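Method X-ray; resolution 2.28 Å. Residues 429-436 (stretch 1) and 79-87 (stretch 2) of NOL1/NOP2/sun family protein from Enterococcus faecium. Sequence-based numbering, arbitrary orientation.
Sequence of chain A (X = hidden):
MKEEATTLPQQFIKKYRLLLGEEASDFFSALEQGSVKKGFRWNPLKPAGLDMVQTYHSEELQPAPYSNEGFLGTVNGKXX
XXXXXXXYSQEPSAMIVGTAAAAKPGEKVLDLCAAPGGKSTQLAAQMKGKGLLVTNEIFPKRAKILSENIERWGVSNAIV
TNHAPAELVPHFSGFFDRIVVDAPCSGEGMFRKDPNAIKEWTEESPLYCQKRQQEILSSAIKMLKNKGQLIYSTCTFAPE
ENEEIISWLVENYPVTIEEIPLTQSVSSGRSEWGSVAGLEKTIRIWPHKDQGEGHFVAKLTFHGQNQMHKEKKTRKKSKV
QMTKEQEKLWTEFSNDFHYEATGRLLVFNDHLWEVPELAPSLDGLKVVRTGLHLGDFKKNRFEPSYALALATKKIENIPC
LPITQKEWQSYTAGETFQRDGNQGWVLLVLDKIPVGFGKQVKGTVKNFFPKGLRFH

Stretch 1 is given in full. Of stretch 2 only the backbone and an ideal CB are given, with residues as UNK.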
# COMPACT_ATOMS: atom_id res chain seq x y z
N VAL A 429 -8.32 23.11 -5.77
CA VAL A 429 -6.95 23.04 -5.29
C VAL A 429 -6.75 23.91 -4.05
O VAL A 429 -7.02 25.11 -4.08
CB VAL A 429 -5.93 23.45 -6.38
CG1 VAL A 429 -4.51 23.46 -5.83
CG2 VAL A 429 -6.01 22.52 -7.59
N LEU A 430 -6.29 23.28 -2.96
CA LEU A 430 -5.99 23.99 -1.72
C LEU A 430 -4.49 24.23 -1.66
O LEU A 430 -3.70 23.31 -1.45
CB LEU A 430 -6.44 23.16 -0.51
CG LEU A 430 -6.31 23.69 0.92
CD1 LEU A 430 -7.00 25.04 1.10
CD2 LEU A 430 -6.90 22.66 1.87
N ASP A 431 -4.10 25.49 -1.84
CA ASP A 431 -2.69 25.86 -1.95
C ASP A 431 -2.12 25.15 -3.17
O ASP A 431 -2.23 25.67 -4.29
CB ASP A 431 -1.90 25.52 -0.68
CG ASP A 431 -0.49 26.12 -0.68
OD1 ASP A 431 0.06 26.42 -1.77
OD2 ASP A 431 0.07 26.30 0.42
N LYS A 432 -1.55 23.96 -2.97
CA LYS A 432 -1.07 23.16 -4.09
C LYS A 432 -1.67 21.76 -4.11
O LYS A 432 -1.29 20.91 -4.92
CB LYS A 432 0.46 23.09 -4.07
CG LYS A 432 1.16 24.37 -4.53
CD LYS A 432 2.66 24.16 -4.58
CE LYS A 432 3.38 25.48 -4.80
NZ LYS A 432 4.87 25.32 -4.80
N ILE A 433 -2.62 21.53 -3.21
CA ILE A 433 -3.20 20.21 -3.03
C ILE A 433 -4.51 20.06 -3.80
O ILE A 433 -5.48 20.76 -3.50
CB ILE A 433 -3.54 19.94 -1.57
CG1 ILE A 433 -2.33 20.19 -0.68
CG2 ILE A 433 -4.06 18.52 -1.40
CD1 ILE A 433 -2.69 20.23 0.80
N PRO A 434 -4.54 19.13 -4.78
CA PRO A 434 -5.79 18.80 -5.47
C PRO A 434 -6.69 18.01 -4.53
O PRO A 434 -6.30 16.93 -4.08
CB PRO A 434 -5.33 17.91 -6.65
CG PRO A 434 -3.87 18.23 -6.82
CD PRO A 434 -3.38 18.46 -5.39
N VAL A 435 -7.87 18.54 -4.23
CA VAL A 435 -8.71 17.87 -3.26
C VAL A 435 -9.93 17.19 -3.85
O VAL A 435 -10.66 16.50 -3.14
CB VAL A 435 -9.14 18.82 -2.13
CG1 VAL A 435 -7.91 19.41 -1.48
CG2 VAL A 435 -10.03 19.94 -2.67
N GLY A 436 -10.16 17.38 -5.16
CA GLY A 436 -11.35 16.83 -5.79
C GLY A 436 -11.92 17.69 -6.91
O GLY A 436 -11.44 18.79 -7.17
N UNK A 79 -8.39 15.95 8.57
CA UNK A 79 -7.94 17.14 7.86
C UNK A 79 -7.57 16.87 6.41
O UNK A 79 -7.73 15.74 5.92
CB UNK A 79 -6.74 17.75 8.59
N UNK A 80 -7.08 17.90 5.72
CA UNK A 80 -6.98 17.87 4.27
C UNK A 80 -5.73 17.15 3.75
O UNK A 80 -5.79 16.58 2.65
CB UNK A 80 -7.00 19.30 3.73
N UNK A 81 -4.63 17.18 4.50
CA UNK A 81 -3.44 16.44 4.07
C UNK A 81 -3.76 14.94 4.00
O UNK A 81 -3.28 14.22 3.12
CB UNK A 81 -2.27 16.70 5.02
N UNK A 82 -4.56 14.46 4.94
CA UNK A 82 -4.95 13.07 4.93
C UNK A 82 -6.00 12.77 3.87
O UNK A 82 -5.87 11.79 3.16
CB UNK A 82 -5.47 12.67 6.31
N UNK A 83 -7.04 13.60 3.81
CA UNK A 83 -8.12 13.42 2.82
C UNK A 83 -7.58 13.33 1.39
O UNK A 83 -8.02 12.49 0.61
CB UNK A 83 -9.12 14.57 2.92
N UNK A 84 -6.62 14.18 1.07
CA UNK A 84 -6.09 14.28 -0.29
C UNK A 84 -4.95 13.33 -0.57
O UNK A 84 -4.33 13.42 -1.62
CB UNK A 84 -5.62 15.71 -0.56
N UNK A 85 -4.64 12.46 0.40
CA UNK A 85 -3.61 11.45 0.22
C UNK A 85 -2.17 11.91 0.38
O UNK A 85 -1.26 11.29 -0.18
CB UNK A 85 -3.77 10.84 -1.17
N UNK A 86 -1.95 12.98 1.14
CA UNK A 86 -0.60 13.51 1.32
C UNK A 86 0.08 12.84 2.51
O UNK A 86 1.26 13.06 2.77
CB UNK A 86 -0.64 15.03 1.51
N UNK A 87 -0.68 12.04 3.23
CA UNK A 87 -0.14 11.33 4.38
C UNK A 87 -0.77 9.97 4.47
O UNK A 87 -1.97 9.82 4.26
CB UNK A 87 -0.37 12.11 5.67

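Stretch 1 is a hairpin: strand 429-430, a type II' turn from Leu430 to Ile433, then strand 433-436. It offers stretch 2 the side chains of Leu430, Ile433, Pro434 and Val435, along with the carbonyls of Pro434 and Val435.

Position 79 precedes the helix at the N-cap, and its CB has nothing of stretch 1 within 5.5 Å. Small capping residues such as serine, threonine, aspartate or asparagine are the usual candidates. It is Ser79, although its side chain makes no capping bond.

Position 80 is helical and its CA-to-CB bond points toward stretch 1, with the ideal CB 3.8 Å from CD2 of Leu430. Ile433 and Val435 lie further off, so the setting is wholly apolar, and leucine, methionine or an aromatic would suit it. The residue is Phe80, with chi1 in the p well. Leu430 CD2 sits over one face of the ring, 3.7 Å from the centroid of Phe80 and 19° off the normal, a CH-pi contact, while CD1 of Ile433 reaches CD1 of Phe80 at 3.7 Å.

At position 81 the bond points away, so only a long side chain could return to the hairpin; leucine, methionine or isoleucine are reasonable. Leu81, with chi1 m and chi2 t, does return: its CD2 comes within 3.7 Å of CD1 of Ile433.

Position 82 is out of reach, and stretch 1 places no demand on it beyond helical compatibility. It is His82.

Position 83 points sideways, with no stretch 1 atom near its CB. Yet the carbonyl of Val435 lies within range of a long side chain, which favors a donor: glutamine, lysine or arginine. Gln83 bends back through an off-well chi2 of -92°, and its NE2 donates to O of Val435 at 2.9 Å. The N-H...acceptor angle of 133° makes this bond noticeably bent.

At position 84, where the chain leaves helical angles, the CA-to-CB bond points toward stretch 1. The CA of 84 is 5.3 Å from the CA of Val435, the nearest such approach. The ideal CB is already a tight 3.3 Å from CG2 of Ile433. Alanine or glycine is indicated, perhaps serine. Ala84 keeps its CB at 3.3 Å from Ile433 CG2 and 3.7 Å from Pro434 O. The O of water 1 lies 2.7 Å from Pro434 O and 3.3 Å from Ala84 O and could donate to either, though not necessarily both at once.

Position 85 has phi 79°, which favors glycine, with asparagine the common alternative. Gly85 makes no contact with stretch 1.

Position 86 points toward stretch 1, but nothing lies within 5.5 Å of its CB: there is space before Ile433 and Pro434, suited to a large, flat or extended side chain. Tyr86 fills it. CG1 of Ile433 lies over one ring face, 4.2 Å from the centroid of Tyr86, and CG2 of Ile433 is 3.4 Å from CE1 of Tyr86. Pro434 meets the ring's edge, its CD 3.4 Å from OH of Tyr86.

Position 87 is beyond reach, so many residues would serve; it is Glu87.

Stretch 2, residues 79-87: SFLHQAGYE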
# COMPACT_ATOMS: atom_id res chain seq x y z
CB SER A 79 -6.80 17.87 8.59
OG SER A 79 -6.83 19.26 8.25
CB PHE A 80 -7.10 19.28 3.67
CG PHE A 80 -6.14 20.26 4.24
CD1 PHE A 80 -4.84 20.32 3.77
CD2 PHE A 80 -6.54 21.13 5.23
CE1 PHE A 80 -3.94 21.23 4.31
CE2 PHE A 80 -5.64 22.05 5.77
CZ PHE A 80 -4.34 22.10 5.30
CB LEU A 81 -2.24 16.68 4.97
CG LEU A 81 -1.62 18.08 5.01
CD1 LEU A 81 -0.56 18.19 6.11
CD2 LEU A 81 -1.04 18.50 3.67
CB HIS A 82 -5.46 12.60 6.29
CG HIS A 82 -6.02 11.21 6.25
ND1 HIS A 82 -7.33 10.94 5.92
CD2 HIS A 82 -5.42 10.00 6.43
CE1 HIS A 82 -7.53 9.63 5.92
NE2 HIS A 82 -6.39 9.04 6.24
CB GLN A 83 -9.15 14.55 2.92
CG GLN A 83 -10.15 14.63 1.75
CD GLN A 83 -9.69 15.57 0.63
OE1 GLN A 83 -9.15 16.65 0.90
NE2 GLN A 83 -9.90 15.15 -0.63
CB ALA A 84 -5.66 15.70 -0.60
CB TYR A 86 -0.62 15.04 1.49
CG TYR A 86 -0.63 15.77 0.15
CD1 TYR A 86 -1.65 15.58 -0.76
CD2 TYR A 86 0.41 16.63 -0.20
CE1 TYR A 86 -1.65 16.24 -2.01
CE2 TYR A 86 0.42 17.29 -1.42
CZ TYR A 86 -0.61 17.09 -2.32
OH TYR A 86 -0.58 17.75 -3.52
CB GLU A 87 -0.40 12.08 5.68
CG GLU A 87 0.22 13.44 5.71
CD GLU A 87 -0.03 14.17 7.00
OE1 GLU A 87 0.71 15.13 7.25
OE2 GLU A 87 -0.94 13.77 7.76
O HOH W 1 -4.34 15.11 -4.45
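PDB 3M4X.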